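Local coordinates for protein putative 4-Hydroxy-2-oxoglutarate aldolase / 2-dehydro-3-deoxyphosphogluconate aldolase (Yersinia enterocolitica, PDB 3LM7) that is a putative aldolase of the KDGP aldolase family, whose members belong to the TIM-barrel clan, at residues P8-D13 against K215-I220; F188-T193 against A211-V216. All blocks are in the same frame, centred on the assembly; numbering follows the deposited sequence.

Contact 1 of 2, residues P8-D13 against K215-I220; sequences PNYYRD and KVIPHI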
loop_
_atom_site.group_PDB
_atom_site.type_symbol
_atom_site.label_atom_id
_atom_site.label_comp_id
_atom_site.label_asym_id
_atom_site.label_seq_id
_atom_site.Cartn_x
_atom_site.Cartn_y
_atom_site.Cartn_z
ATOM N N PRO A 8 -7.897 -9.554 5.314
ATOM C CA PRO A 8 -6.922 -10.638 5.526
ATOM C C PRO A 8 -5.790 -10.204 6.478
ATOM O O PRO A 8 -5.444 -9.001 6.571
ATOM C CB PRO A 8 -6.295 -10.859 4.121
ATOM C CG PRO A 8 -7.482 -10.496 3.194
ATOM C CD PRO A 8 -8.064 -9.258 3.881
ATOM N N ASN A 9 -5.179 -11.187 7.133
ATOM C CA ASN A 9 -3.985 -10.903 7.983
ATOM C C ASN A 9 -2.731 -10.975 7.143
ATOM O O ASN A 9 -2.000 -11.958 7.160
ATOM C CB ASN A 9 -3.869 -11.958 9.102
ATOM C CG ASN A 9 -2.721 -11.632 10.130
ATOM O OD1 ASN A 9 -2.091 -10.518 10.125
ATOM N ND2 ASN A 9 -2.444 -12.635 11.030
ATOM N N TYR A 10 -2.454 -9.922 6.395
ATOM C CA TYR A 10 -1.301 -9.936 5.554
ATOM C C TYR A 10 -0.072 -9.913 6.440
ATOM O O TYR A 10 -0.029 -9.230 7.447
ATOM C CB TYR A 10 -1.236 -8.661 4.711
ATOM C CG TYR A 10 -2.474 -8.453 3.845
ATOM C CD1 TYR A 10 -2.590 -9.052 2.597
ATOM C CD2 TYR A 10 -3.501 -7.571 4.282
ATOM C CE1 TYR A 10 -3.735 -8.857 1.772
ATOM C CE2 TYR A 10 -4.616 -7.356 3.480
ATOM C CZ TYR A 10 -4.722 -7.994 2.229
ATOM O OH TYR A 10 -5.819 -7.662 1.447
ATOM N N TYR A 11 0.939 -10.624 6.006
ATOM C CA TYR A 11 2.201 -10.568 6.723
ATOM C C TYR A 11 2.853 -9.241 6.384
ATOM O O TYR A 11 3.070 -8.920 5.177
ATOM C CB TYR A 11 3.088 -11.702 6.280
ATOM C CG TYR A 11 4.488 -11.623 6.906
ATOM C CD1 TYR A 11 4.700 -12.048 8.268
ATOM C CD2 TYR A 11 5.569 -11.155 6.160
ATOM C CE1 TYR A 11 5.996 -11.998 8.848
ATOM C CE2 TYR A 11 6.856 -11.080 6.733
ATOM C CZ TYR A 11 7.046 -11.514 8.064
ATOM O OH TYR A 11 8.305 -11.426 8.579
ATOM N N ARG A 12 3.213 -8.470 7.428
ATOM C CA ARG A 12 3.779 -7.100 7.244
ATOM C C ARG A 12 3.038 -6.273 6.214
ATOM O O ARG A 12 3.647 -5.516 5.424
ATOM C CB ARG A 12 5.264 -7.150 6.848
ATOM C CG ARG A 12 6.113 -7.775 7.970
ATOM C CD ARG A 12 7.571 -7.446 7.807
ATOM N NE ARG A 12 8.191 -8.002 9.003
ATOM C CZ ARG A 12 9.498 -8.017 9.239
ATOM N NH1 ARG A 12 10.325 -7.453 8.350
ATOM N NH2 ARG A 12 9.968 -8.593 10.364
ATOM N N ASP A 13 1.725 -6.430 6.216
ATOM C CA ASP A 13 0.847 -5.647 5.369
ATOM C C ASP A 13 1.079 -5.781 3.918
ATOM O O ASP A 13 0.634 -4.913 3.173
ATOM C CB ASP A 13 0.918 -4.161 5.707
ATOM C CG ASP A 13 -0.205 -3.767 6.605
ATOM O OD1 ASP A 13 -1.435 -4.004 6.216
ATOM O OD2 ASP A 13 0.161 -3.309 7.713
ATOM N N LYS A 215 -0.658 -5.172 -2.019
ATOM C CA LYS A 215 -1.099 -6.426 -1.393
ATOM C C LYS A 215 -1.090 -7.506 -2.419
ATOM O O LYS A 215 -1.664 -7.347 -3.542
ATOM C CB LYS A 215 -2.537 -6.264 -0.887
ATOM C CG LYS A 215 -2.716 -5.055 0.119
ATOM C CD LYS A 215 -2.359 -5.397 1.476
ATOM C CE LYS A 215 -2.754 -4.333 2.504
ATOM N NZ LYS A 215 -1.773 -3.243 2.458
ATOM N N VAL A 216 -0.507 -8.632 -2.044
ATOM C CA VAL A 216 -0.410 -9.773 -2.943
ATOM C C VAL A 216 -1.006 -10.973 -2.247
ATOM O O VAL A 216 -0.684 -11.219 -1.077
ATOM C CB VAL A 216 1.083 -10.102 -3.319
ATOM C CG1 VAL A 216 1.094 -11.186 -4.398
ATOM C CG2 VAL A 216 1.764 -8.797 -3.807
ATOM N N ILE A 217 -1.918 -11.679 -2.918
ATOM C CA ILE A 217 -2.607 -12.833 -2.295
ATOM C C ILE A 217 -2.395 -14.002 -3.271
ATOM O O ILE A 217 -3.180 -14.224 -4.181
ATOM C CB ILE A 217 -4.136 -12.585 -2.010
ATOM C CG1 ILE A 217 -4.304 -11.402 -1.038
ATOM C CG2 ILE A 217 -4.815 -13.911 -1.409
ATOM C CD1 ILE A 217 -5.835 -10.925 -0.852
ATOM N N PRO A 218 -1.273 -14.730 -3.119
ATOM C CA PRO A 218 -1.039 -15.825 -4.076
ATOM C C PRO A 218 -1.903 -17.012 -3.703
ATOM O O PRO A 218 -2.118 -17.237 -2.502
ATOM C CB PRO A 218 0.442 -16.174 -3.866
ATOM C CG PRO A 218 0.744 -15.784 -2.482
ATOM C CD PRO A 218 -0.114 -14.496 -2.227
ATOM N N HIS A 219 -2.369 -17.774 -4.694
ATOM C CA HIS A 219 -3.189 -18.935 -4.416
ATOM C C HIS A 219 -2.367 -20.172 -4.683
ATOM O O HIS A 219 -1.734 -20.232 -5.717
ATOM C CB HIS A 219 -4.416 -18.941 -5.349
ATOM C CG HIS A 219 -5.376 -17.843 -5.042
ATOM N ND1 HIS A 219 -6.702 -18.088 -4.770
ATOM C CD2 HIS A 219 -5.202 -16.500 -4.936
ATOM C CE1 HIS A 219 -7.319 -16.934 -4.538
ATOM N NE2 HIS A 219 -6.442 -15.954 -4.656
ATOM N N ILE A 220 -2.389 -21.136 -3.752
ATOM C CA ILE A 220 -1.602 -22.367 -3.907
ATOM C C ILE A 220 -2.477 -23.570 -3.585
ATOM O O ILE A 220 -2.925 -23.726 -2.480
ATOM C CB ILE A 220 -0.328 -22.393 -3.002
ATOM C CG1 ILE A 220 0.381 -21.014 -2.961
ATOM C CG2 ILE A 220 0.614 -23.505 -3.509
ATOM C CD1 ILE A 220 -0.225 -20.016 -1.917
HETATM O O HOH W 1 -2.510 -1.529 4.539
#

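Contact 2 of 2, residues F188-T193 against A211-V216; sequences FWLEPT and AGVTKV. With K (potassium ion), chain E.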
loop_
_atom_site.group_PDB
_atom_site.type_symbol
_atom_site.label_atom_id
_atom_site.label_comp_id
_atom_site.label_asym_id
_atom_site.label_seq_id
_atom_site.Cartn_x
_atom_site.Cartn_y
_atom_site.Cartn_z
ATOM N N PHE A 188 -3.650 -1.030 -7.143
ATOM C CA PHE A 188 -4.590 -2.176 -7.094
ATOM C C PHE A 188 -3.818 -3.446 -6.683
ATOM O O PHE A 188 -2.589 -3.492 -6.724
ATOM C CB PHE A 188 -5.284 -2.372 -8.461
ATOM C CG PHE A 188 -6.669 -2.953 -8.383
ATOM C CD1 PHE A 188 -7.692 -2.283 -7.688
ATOM C CD2 PHE A 188 -6.984 -4.144 -9.092
ATOM C CE1 PHE A 188 -9.013 -2.817 -7.642
ATOM C CE2 PHE A 188 -8.312 -4.643 -9.086
ATOM C CZ PHE A 188 -9.328 -3.964 -8.361
ATOM N N TRP A 189 -4.549 -4.430 -6.177
ATOM C CA TRP A 189 -3.950 -5.633 -5.585
ATOM C C TRP A 189 -3.996 -6.791 -6.541
ATOM O O TRP A 189 -4.727 -6.770 -7.541
ATOM C CB TRP A 189 -4.690 -5.963 -4.275
ATOM C CG TRP A 189 -4.699 -4.750 -3.326
ATOM C CD1 TRP A 189 -3.834 -3.639 -3.338
ATOM C CD2 TRP A 189 -5.594 -4.549 -2.238
ATOM N NE1 TRP A 189 -4.197 -2.767 -2.342
ATOM C CE2 TRP A 189 -5.253 -3.299 -1.634
ATOM C CE3 TRP A 189 -6.641 -5.330 -1.675
ATOM C CZ2 TRP A 189 -5.947 -2.786 -0.511
ATOM C CZ3 TRP A 189 -7.381 -4.775 -0.548
ATOM C CH2 TRP A 189 -7.002 -3.514 0.001
ATOM N N LEU A 190 -3.216 -7.838 -6.248
ATOM C CA LEU A 190 -3.038 -8.892 -7.231
ATOM C C LEU A 190 -3.007 -10.285 -6.599
ATOM O O LEU A 190 -2.330 -10.491 -5.557
ATOM C CB LEU A 190 -1.689 -8.647 -7.954
ATOM C CG LEU A 190 -1.278 -9.583 -9.132
ATOM C CD1 LEU A 190 -2.403 -9.733 -10.184
ATOM C CD2 LEU A 190 0.003 -8.995 -9.823
ATOM N N GLU A 191 -3.699 -11.246 -7.246
ATOM C CA GLU A 191 -3.790 -12.599 -6.732
ATOM C C GLU A 191 -3.373 -13.570 -7.823
ATOM O O GLU A 191 -4.226 -14.055 -8.606
ATOM C CB GLU A 191 -5.239 -12.882 -6.249
ATOM C CG GLU A 191 -5.805 -11.734 -5.373
ATOM C CD GLU A 191 -7.024 -12.132 -4.588
ATOM O OE1 GLU A 191 -7.328 -13.351 -4.528
ATOM O OE2 GLU A 191 -7.598 -11.259 -3.925
ATOM N N PRO A 192 -2.057 -13.844 -7.939
ATOM C CA PRO A 192 -1.645 -14.810 -8.970
ATOM C C PRO A 192 -2.151 -16.208 -8.649
ATOM O O PRO A 192 -2.102 -16.641 -7.475
ATOM C CB PRO A 192 -0.105 -14.791 -8.904
ATOM C CG PRO A 192 0.201 -14.275 -7.522
ATOM C CD PRO A 192 -0.917 -13.344 -7.138
ATOM N N THR A 193 -2.676 -16.912 -9.654
ATOM C CA THR A 193 -3.357 -18.195 -9.358
ATOM C C THR A 193 -3.128 -19.104 -10.570
ATOM O O THR A 193 -3.323 -18.669 -11.739
ATOM C CB THR A 193 -4.899 -18.056 -9.236
ATOM O OG1 THR A 193 -5.268 -17.063 -8.270
ATOM C CG2 THR A 193 -5.584 -19.353 -8.829
ATOM N N ALA A 211 7.583 -5.148 -8.645
ATOM C CA ALA A 211 6.688 -4.180 -9.331
ATOM C C ALA A 211 6.123 -3.109 -8.387
ATOM O O ALA A 211 5.892 -1.937 -8.809
ATOM C CB ALA A 211 5.533 -4.939 -10.063
ATOM N N GLY A 212 5.978 -3.449 -7.110
ATOM C CA GLY A 212 5.501 -2.491 -6.102
ATOM C C GLY A 212 4.028 -2.767 -5.717
ATOM O O GLY A 212 3.368 -1.925 -5.102
ATOM N N VAL A 213 3.504 -3.947 -6.075
ATOM C CA VAL A 213 2.122 -4.264 -5.692
ATOM C C VAL A 213 1.944 -4.229 -4.141
ATOM O O VAL A 213 2.679 -4.905 -3.434
ATOM C CB VAL A 213 1.624 -5.614 -6.262
ATOM C CG1 VAL A 213 0.160 -5.854 -5.896
ATOM C CG2 VAL A 213 1.813 -5.645 -7.786
ATOM N N THR A 214 0.973 -3.457 -3.670
ATOM C CA THR A 214 0.775 -3.197 -2.254
ATOM C C THR A 214 0.294 -4.427 -1.456
ATOM O O THR A 214 0.777 -4.650 -0.323
ATOM C CB THR A 214 -0.179 -2.034 -2.073
ATOM O OG1 THR A 214 0.439 -0.916 -2.753
ATOM C CG2 THR A 214 -0.241 -1.642 -0.590
ATOM N N LYS A 215 -0.658 -5.172 -2.019
ATOM C CA LYS A 215 -1.099 -6.426 -1.393
ATOM C C LYS A 215 -1.090 -7.506 -2.419
ATOM O O LYS A 215 -1.664 -7.347 -3.542
ATOM C CB LYS A 215 -2.537 -6.264 -0.887
ATOM C CG LYS A 215 -2.716 -5.055 0.119
ATOM C CD LYS A 215 -2.359 -5.397 1.476
ATOM C CE LYS A 215 -2.754 -4.333 2.504
ATOM N NZ LYS A 215 -1.773 -3.243 2.458
ATOM N N VAL A 216 -0.507 -8.632 -2.044
ATOM C CA VAL A 216 -0.410 -9.773 -2.943
ATOM C C VAL A 216 -1.006 -10.973 -2.247
ATOM O O VAL A 216 -0.684 -11.219 -1.077
ATOM C CB VAL A 216 1.083 -10.102 -3.319
ATOM C CG1 VAL A 216 1.094 -11.186 -4.398
ATOM C CG2 VAL A 216 1.764 -8.797 -3.807
HETATM K K K E . 7.081 -0.363 -10.584
HETATM O O HOH W 2 -0.686 -1.938 -5.502
HETATM O O HOH W 3 4.463 0.431 -11.697
HETATM O O HOH W 4 8.125 1.394 -12.855
HETATM O O HOH W 5 8.738 -2.310 -11.767
HETATM O O HOH W 6 9.559 -1.022 -9.113
#

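Contact 1 of 2, residues P8-D13 against K215-I220
The Y10 ring is held between P8 and K215. On one face lies P8 CB, offset toward the rim; on the opposite face K215 CD sits over the middle of the ring, 3.5 Å from the centroid and only 6° off the normal, a CH-pi contact. At the edge, near the ring plane, I217 CG1 meets Y10 CE1 at 3.8 Å, while I217 CD1 reaches toward P8 CG at 4.4 Å. The lysine runs across the phenol at about a right angle. Its chain bends at chi2 (-83°) and again at chi4, which lifts the ammonium away from the ring face, toward D13. There K215 NZ donates to D13 O at 3.0 Å, lying in the carbonyl plane. The carboxylate adds only a long salt bridge, D13 OD1 to K215 NZ 3.8 Å. A water bridges the two groups, accepting from K215 NZ at 2.8 Å and donating to D13 OD1 at 3.2 Å. NZ is thus gripped by the D13 carbonyl and the water, with the carboxylate adding a probably weak ionic pull and any cation-pi attraction to Y10 weak at best. V216 is backbone-bonded to R14 and C16, and P218 to N18, so 215-220 runs beside the start of the first strand, 17-20, as in the closure of a TIM barrel.

Contact 2 of 2, residues F188-T193 against A211-V216
This is a buried, strand-edge contact that prolongs the parallel barrel sheet past strand 189-192, with the extended backbone that follows helix 201-211 laid beside it. A single bridge pairs L190 with V216. L190 N donates to K215 O at 3.2 Å, a fairly straight bond (N-H...O 162°) arriving nearly along the C=O axis, and L190 O receives a CA-H...O contact from V216 CA at 3.3 Å. K215 N, by contrast, is buried here without a partner in the model. The K215 chain runs alongside the indole of W189, with its CG over the five-membered ring, 3.6 Å from the centroid and 11° off the normal. The stem of the lysine therefore rests on W189, while its NZ goes on to D13. Around the bridge the side-chain packing is aliphatic. V213 CG1, anti to the backbone N (chi1 -177°), packs on L190 CB at 3.9 Å, and V216 CG1 meets P192 CD at 4.0 Å. A water joins the start of strand 189-192 to the loop, donating to F188 O at 2.7 Å and accepting from T214 N. Helix 201-211 closes in a Schellman motif with G212, at positive phi, in the C-prime position. Just before it, A211 O binds the potassium ion at 2.6 Å, together with four waters and A211 O of the second subunit, so the ion bridges the dimer. On its other side strand 189-192 pairs with strand 161-164, whereas L190 and P192 pack on helix 173-185 and F188 on helix 147-156.

In the fold
From the N terminus, segment 8-13 comes first and leads into strand 17-20; some 200 residues later the chain returns to it at 215-220, so contact 1 closes a loop over most of the barrel. Contact 2 spans a far shorter loop, from strand 189-192 through helix 201-211 to 211-216, resembling a beta-alpha-beta crossover; it starts inside the larger loop and ends on the same stretch. The contacts share K215 and V216 and continue into each other: I217 N bonds to L190 O, and H219 NE2 to E191 OE1. Together they set the extended backbone around 213-219 between strands 17-20 and 189-192, the outermost of the seven-stranded parallel sheet, consistent with the position of a TIM barrel's eighth strand.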